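Local coordinates for translation initiation factor eIF-2B (Pyrococcus horikoshii, PDB 1VB5), which is the regulatory subunit of archaeal initiation factor 2B, and probably takes part in exchanging GDP for GTP on initiation factor 2, at residues M187-K190 against V194-K197; E124-A129 against S159-E164. All blocks are in the same frame, centred on the assembly; numbering follows the deposited sequence.

Contact 2 comes first along the chain and closes before contact 1 opens; both probably belong to the region shared by the eIF-2B alpha/beta/delta family. Their centres are about 24 Å apart, and their nearest atoms about 12 Å, so they do not touch. Contact 2 belongs to the edge, within this chain, of the mixed, mainly parallel sheet, where helix 120-131 meets the turn leading into strand 163-166. Contact 1 is a buried beta hairpin closer to the centre of the chain; it follows strand 180-183 and is joined by strand 251-254 into a three-stranded antiparallel sheet. One contact thus joins successive units of the Rossmann-like layer, whereas the other builds the small separate sheet.

Contact 1: residues M187-K190 against V194-K197; sequences MITK and VVNK
Met187 and Val195 face each other as an antiparallel hydrogen-bonded pair. Val195 N gives a short, nearly straight bond to Met187 O (2.8 Å, 173° at the hydrogen), lying in the carbonyl plane. The return bond, from Met187 N to Val195 O at 3.3 Å, is weak. Their side chains leave the same face, where Met187 CB packs on Val195 CB at 3.9 Å. Beyond CB the methionine turns from its partner, its CG anti to the backbone N (chi1 177°). Just past the strand, Thr189 CG2 meets Val195 CG2 at 4.0 Å, the two side chains crossing at about a right angle, and Val195 thereby touches two residues of the first strand and its extension.

Ile188 and Val194, the adjacent non-hydrogen-bonded pair, occupy the other face. They lie side by side and point the same way, and the bend at chi2 (-60°) brings Ile188 CD1 to within 3.8 Å of Val194 CG2.

Behind this first shell, the hydroxyl of Thr189 is tied to the turn, with OG1 bonded to Tyr193 N and to Asp191 OD1. The second strand is fixed at its far end, where Asn196 ND2 and Lys197 O both bond to Thr200 OG1 at the start of helix 200-209, and Lys197 NZ forms a salt bridge with Glu148 of helix 148-158.

Strand 194-197 is the central strand of its sheet: Val194 makes a backbone bond to Thr254 in strand 251-254 on one flank, with strand 187-188 on the other, while Ile188 is joined through its backbone to Lys222 and His224.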
ATOM      1  N   MET B 187       7.540  -1.802  18.103  1.00 21.15           N
ATOM      2  CA  MET B 187       8.784  -1.439  18.772  1.00 20.30           C
ATOM      3  C   MET B 187       9.187   0.009  18.525  1.00 22.13           C
ATOM      4  O   MET B 187       8.989   0.544  17.429  1.00 23.25           O
ATOM      5  CB  MET B 187       9.930  -2.344  18.301  1.00 20.01           C
ATOM      6  CG  MET B 187      11.277  -1.977  18.909  1.00 18.64           C
ATOM      7  SD  MET B 187      12.705  -2.833  18.218  1.00 25.00           S
ATOM      8  CE  MET B 187      12.219  -4.559  18.395  1.00 23.17           C
ATOM      9  N   ILE B 188       9.732   0.642  19.558  1.00 20.70           N
ATOM     10  CA  ILE B 188      10.243   1.999  19.445  1.00 16.45           C
ATOM     11  C   ILE B 188      11.729   1.744  19.683  1.00 21.89           C
ATOM     12  O   ILE B 188      12.127   1.367  20.791  1.00 23.84           O
ATOM     13  CB  ILE B 188       9.715   2.946  20.551  1.00 17.21           C
ATOM     14  CG1 ILE B 188       8.183   3.055  20.493  1.00 18.69           C
ATOM     15  CG2 ILE B 188      10.362   4.316  20.397  1.00 17.95           C
ATOM     16  CD1 ILE B 188       7.622   3.586  19.177  1.00 16.09           C
ATOM     17  N   THR B 189      12.544   1.910  18.645  1.00 17.54           N
ATOM     18  CA  THR B 189      13.974   1.659  18.770  1.00 17.55           C
ATOM     19  C   THR B 189      14.634   2.623  19.743  1.00 17.96           C
ATOM     20  O   THR B 189      14.028   3.600  20.183  1.00 19.03           O
ATOM     21  CB  THR B 189      14.693   1.757  17.403  1.00 17.01           C
ATOM     22  OG1 THR B 189      14.583   3.091  16.890  1.00 19.90           O
ATOM     23  CG2 THR B 189      14.070   0.793  16.408  1.00 19.31           C
ATOM     24  N   LYS B 190      15.886   2.332  20.076  1.00 22.90           N
ATOM     25  CA  LYS B 190      16.650   3.160  20.995  1.00 20.87           C
ATOM     26  C   LYS B 190      16.825   4.577  20.450  1.00 16.97           C
ATOM     27  O   LYS B 190      16.835   5.539  21.213  1.00 15.75           O
ATOM     28  CB  LYS B 190      18.025   2.534  21.240  1.00 26.62           C
ATOM     29  CG  LYS B 190      18.838   3.258  22.291  1.00 31.49           C
ATOM     30  CD  LYS B 190      20.239   2.697  22.415  1.00 39.80           C
ATOM     31  CE  LYS B 190      21.036   3.479  23.453  1.00 45.52           C
ATOM     32  NZ  LYS B 190      22.447   3.004  23.552  1.00 58.80           N
ATOM     33  N   VAL B 194      10.222   4.080  14.693  1.00 17.33           N
ATOM     34  CA  VAL B 194       9.065   3.241  14.971  1.00 15.15           C
ATOM     35  C   VAL B 194       8.959   2.042  14.046  1.00 17.18           C
ATOM     36  O   VAL B 194       8.916   2.187  12.823  1.00 19.92           O
ATOM     37  CB  VAL B 194       7.758   4.056  14.858  1.00 18.24           C
ATOM     38  CG1 VAL B 194       6.555   3.175  15.206  1.00 15.94           C
ATOM     39  CG2 VAL B 194       7.823   5.267  15.768  1.00 11.41           C
ATOM     40  N   VAL B 195       8.928   0.855  14.639  1.00 19.66           N
ATOM     41  CA  VAL B 195       8.794  -0.380  13.878  1.00 18.70           C
ATOM     42  C   VAL B 195       7.315  -0.750  13.946  1.00 23.49           C
ATOM     43  O   VAL B 195       6.734  -0.841  15.034  1.00 21.88           O
ATOM     44  CB  VAL B 195       9.618  -1.518  14.492  1.00 18.94           C
ATOM     45  CG1 VAL B 195       9.441  -2.785  13.664  1.00 17.51           C
ATOM     46  CG2 VAL B 195      11.089  -1.124  14.551  1.00 15.01           C
ATOM     47  N   ASN B 196       6.701  -0.943  12.786  1.00 16.58           N
ATOM     48  CA  ASN B 196       5.289  -1.273  12.749  1.00 21.05           C
ATOM     49  C   ASN B 196       4.967  -1.984  11.445  1.00 16.65           C
ATOM     50  O   ASN B 196       5.830  -2.128  10.585  1.00 19.62           O
ATOM     51  CB  ASN B 196       4.453   0.012  12.889  1.00 18.45           C
ATOM     52  CG  ASN B 196       3.009  -0.270  13.267  1.00 24.06           C
ATOM     53  OD1 ASN B 196       2.737  -1.001  14.221  1.00 26.51           O
ATOM     54  ND2 ASN B 196       2.075   0.313  12.525  1.00 24.33           N
ATOM     55  N   LYS B 197       3.725  -2.435  11.310  1.00 21.46           N
ATOM     56  CA  LYS B 197       3.280  -3.135  10.113  1.00 17.69           C
ATOM     57  C   LYS B 197       3.784  -2.439   8.840  1.00 18.72           C
ATOM     58  O   LYS B 197       3.737  -1.212   8.728  1.00 16.24           O
ATOM     59  CB  LYS B 197       1.750  -3.207  10.093  1.00 12.97           C
ATOM     60  CG  LYS B 197       1.180  -3.984   8.913  1.00 24.40           C
ATOM     61  CD  LYS B 197       1.495  -5.473   9.027  1.00 22.92           C
ATOM     62  CE  LYS B 197       1.225  -6.202   7.705  1.00 26.60           C
ATOM     63  NZ  LYS B 197      -0.159  -5.955   7.203  1.00 20.19           N
TER

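Contact 2: residues E124-A129 against S159-E164; sequences EIIRTA and SGIEFE
Ile126 and Arg127, successive residues of helix 120-131, reach Ile161 and Ser159, which follow the end of helix 148-158. Nearly one turn earlier, Glu124 prepares the contact: its OE2 receives NH1 of Arg127 in a salt bridge of 3.2 Å, lying close to the guanidinium plane and met nearly along the carboxylate C-O axis.

Ile126 supplies the apolar part. Its CG2 branch meets Ile161 CD1 at 3.6 Å, and the two side chains cross obliquely. Both also rest on Phe136 of strand 136-141 and Leu156 of helix 148-158, so the pair fills the seam where these elements converge.

Arg127 bridges the helices through polar atoms. With its chain extended from CG to NE, it presents NE to Ser159 OG at 2.7 Å; the angle at the hydrogen is 142°, and the hydroxyl sits 25° out of the guanidinium plane. NH2 pairs with Glu155, leaving the guanidinium held by one carboxylate from its own helix and another from the neighbouring one. An alanine here would remove every one of these bonds and is likely to leave Glu124 and Glu155 without their shared positive mate. Next along the helix, Thr128 gives two bonds to the backbone O of Glu124, from its N and its OG1, on opposite faces of the carbonyl plane.

Gly160, with positive phi, ends helix 148-158 in a Schellman motif, and the chain then brings Ile161 back against helix 120-131 before entering strand 163-166, the outermost of the sheet within this chain. There Glu164 forms a salt bridge with Arg247 of the second subunit. Helices 120-131 and 148-158 alternate with parallel strands 111-115, 136-141 and 163-166, the beta-alpha-beta-alpha-beta arrangement of a Rossmann-like fold.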
ATOM      1  N   GLU B 124      -8.481   0.879  21.630  1.00 22.85           N
ATOM      2  CA  GLU B 124      -8.987   1.359  22.914  1.00 21.28           C
ATOM      3  C   GLU B 124      -8.960   2.877  22.994  1.00 22.93           C
ATOM      4  O   GLU B 124      -9.775   3.482  23.697  1.00 24.51           O
ATOM      5  CB  GLU B 124      -8.208   0.745  24.078  1.00 23.34           C
ATOM      6  CG  GLU B 124      -8.570  -0.714  24.328  1.00 31.86           C
ATOM      7  CD  GLU B 124     -10.079  -0.949  24.350  1.00 38.73           C
ATOM      8  OE1 GLU B 124     -10.783  -0.241  25.105  1.00 40.84           O
ATOM      9  OE2 GLU B 124     -10.560  -1.845  23.618  1.00 36.43           O
ATOM     10  N   ILE B 125      -8.030   3.497  22.275  1.00 20.15           N
ATOM     11  CA  ILE B 125      -7.959   4.953  22.253  1.00 20.15           C
ATOM     12  C   ILE B 125      -9.233   5.448  21.578  1.00 22.64           C
ATOM     13  O   ILE B 125      -9.905   6.357  22.061  1.00 25.69           O
ATOM     14  CB  ILE B 125      -6.748   5.468  21.426  1.00 16.78           C
ATOM     15  CG1 ILE B 125      -5.441   5.178  22.168  1.00 19.97           C
ATOM     16  CG2 ILE B 125      -6.890   6.966  21.166  1.00 14.21           C
ATOM     17  CD1 ILE B 125      -4.193   5.637  21.417  1.00 16.34           C
ATOM     18  N   ILE B 126      -9.555   4.834  20.447  1.00 23.39           N
ATOM     19  CA  ILE B 126     -10.733   5.214  19.685  1.00 22.82           C
ATOM     20  C   ILE B 126     -12.031   4.989  20.468  1.00 23.37           C
ATOM     21  O   ILE B 126     -12.914   5.847  20.480  1.00 25.28           O
ATOM     22  CB  ILE B 126     -10.750   4.454  18.333  1.00 21.84           C
ATOM     23  CG1 ILE B 126      -9.696   5.070  17.401  1.00 27.55           C
ATOM     24  CG2 ILE B 126     -12.119   4.510  17.698  1.00 19.77           C
ATOM     25  CD1 ILE B 126      -9.447   4.281  16.110  1.00 24.51           C
ATOM     26  N   ARG B 127     -12.135   3.846  21.133  1.00 21.37           N
ATOM     27  CA  ARG B 127     -13.321   3.523  21.914  1.00 23.06           C
ATOM     28  C   ARG B 127     -13.512   4.466  23.099  1.00 24.78           C
ATOM     29  O   ARG B 127     -14.638   4.871  23.401  1.00 23.25           O
ATOM     30  CB  ARG B 127     -13.246   2.080  22.411  1.00 22.63           C
ATOM     31  CG  ARG B 127     -13.586   1.049  21.349  1.00 21.93           C
ATOM     32  CD  ARG B 127     -13.397  -0.368  21.858  1.00 19.86           C
ATOM     33  NE  ARG B 127     -14.039  -1.323  20.963  1.00 19.54           N
ATOM     34  CZ  ARG B 127     -13.779  -2.625  20.941  1.00 18.06           C
ATOM     35  NH1 ARG B 127     -12.880  -3.141  21.768  1.00 16.30           N
ATOM     36  NH2 ARG B 127     -14.417  -3.410  20.081  1.00 21.72           N
ATOM     37  N   THR B 128     -12.415   4.809  23.768  1.00 24.15           N
ATOM     38  CA  THR B 128     -12.487   5.708  24.912  1.00 24.90           C
ATOM     39  C   THR B 128     -12.941   7.094  24.460  1.00 28.52           C
ATOM     40  O   THR B 128     -13.698   7.768  25.160  1.00 27.25           O
ATOM     41  CB  THR B 128     -11.118   5.832  25.626  1.00 25.73           C
ATOM     42  OG1 THR B 128     -10.734   4.555  26.154  1.00 21.59           O
ATOM     43  CG2 THR B 128     -11.197   6.846  26.772  1.00 17.17           C
ATOM     44  N   ALA B 129     -12.482   7.517  23.285  1.00 26.76           N
ATOM     45  CA  ALA B 129     -12.861   8.828  22.763  1.00 29.70           C
ATOM     46  C   ALA B 129     -14.356   8.856  22.464  1.00 29.32           C
ATOM     47  O   ALA B 129     -15.036   9.845  22.741  1.00 27.13           O
ATOM     48  CB  ALA B 129     -12.060   9.152  21.494  1.00 28.84           C
ATOM     49  N   SER B 159     -18.657  -1.426  18.276  1.00 24.81           N
ATOM     50  CA  SER B 159     -18.742  -0.253  19.133  1.00 19.35           C
ATOM     51  C   SER B 159     -19.595   0.898  18.596  1.00 18.84           C
ATOM     52  O   SER B 159     -19.783   1.900  19.285  1.00 19.48           O
ATOM     53  CB  SER B 159     -17.329   0.247  19.443  1.00 20.33           C
ATOM     54  OG  SER B 159     -16.570  -0.761  20.098  1.00 21.24           O
ATOM     55  N   GLY B 160     -20.113   0.760  17.379  1.00 19.06           N
ATOM     56  CA  GLY B 160     -20.939   1.815  16.808  1.00 19.26           C
ATOM     57  C   GLY B 160     -20.151   3.020  16.319  1.00 23.71           C
ATOM     58  O   GLY B 160     -20.660   4.147  16.257  1.00 22.52           O
ATOM     59  N   ILE B 161     -18.895   2.789  15.965  1.00 23.15           N
ATOM     60  CA  ILE B 161     -18.041   3.863  15.486  1.00 20.94           C
ATOM     61  C   ILE B 161     -18.063   3.905  13.958  1.00 20.77           C
ATOM     62  O   ILE B 161     -17.959   2.875  13.292  1.00 20.95           O
ATOM     63  CB  ILE B 161     -16.610   3.667  16.025  1.00 25.86           C
ATOM     64  CG1 ILE B 161     -16.652   3.751  17.558  1.00 20.76           C
ATOM     65  CG2 ILE B 161     -15.667   4.720  15.447  1.00 26.70           C
ATOM     66  CD1 ILE B 161     -15.408   3.261  18.252  1.00 25.18           C
ATOM     67  N   GLU B 162     -18.222   5.100  13.406  1.00 19.04           N
ATOM     68  CA  GLU B 162     -18.266   5.264  11.958  1.00 27.23           C
ATOM     69  C   GLU B 162     -16.880   5.033  11.348  1.00 22.98           C
ATOM     70  O   GLU B 162     -15.881   5.559  11.834  1.00 18.49           O
ATOM     71  CB  GLU B 162     -18.769   6.667  11.605  1.00 23.08           C
ATOM     72  CG  GLU B 162     -19.288   6.788  10.180  1.00 44.27           C
ATOM     73  CD  GLU B 162     -19.642   8.217   9.801  1.00 56.84           C
ATOM     74  OE1 GLU B 162     -20.276   8.916  10.628  1.00 59.84           O
ATOM     75  OE2 GLU B 162     -19.295   8.634   8.672  1.00 54.66           O
ATOM     76  N   PHE B 163     -16.819   4.236  10.286  1.00 25.40           N
ATOM     77  CA  PHE B 163     -15.536   3.955   9.649  1.00 25.36           C
ATOM     78  C   PHE B 163     -15.667   3.696   8.162  1.00 25.28           C
ATOM     79  O   PHE B 163     -16.749   3.389   7.663  1.00 23.78           O
ATOM     80  CB  PHE B 163     -14.860   2.749  10.318  1.00 20.39           C
ATOM     81  CG  PHE B 163     -15.564   1.442  10.074  1.00 27.23           C
ATOM     82  CD1 PHE B 163     -15.340   0.723   8.901  1.00 24.96           C
ATOM     83  CD2 PHE B 163     -16.469   0.941  11.004  1.00 25.09           C
ATOM     84  CE1 PHE B 163     -16.010  -0.477   8.659  1.00 30.00           C
ATOM     85  CE2 PHE B 163     -17.142  -0.256  10.771  1.00 26.88           C
ATOM     86  CZ  PHE B 163     -16.914  -0.967   9.596  1.00 26.13           C
ATOM     87  N   GLU B 164     -14.537   3.806   7.475  1.00 25.90           N
ATOM     88  CA  GLU B 164     -14.445   3.591   6.041  1.00 24.98           C
ATOM     89  C   GLU B 164     -13.192   2.742   5.844  1.00 24.23           C
ATOM     90  O   GLU B 164     -12.160   3.021   6.451  1.00 26.50           O
ATOM     91  CB  GLU B 164     -14.283   4.942   5.342  1.00 30.01           C
ATOM     92  CG  GLU B 164     -14.642   4.965   3.877  1.00 44.00           C
ATOM     93  CD  GLU B 164     -14.476   6.351   3.267  1.00 47.94           C
ATOM     94  OE1 GLU B 164     -14.971   6.568   2.139  1.00 50.01           O
ATOM     95  OE2 GLU B 164     -13.847   7.222   3.912  1.00 37.74           O
TER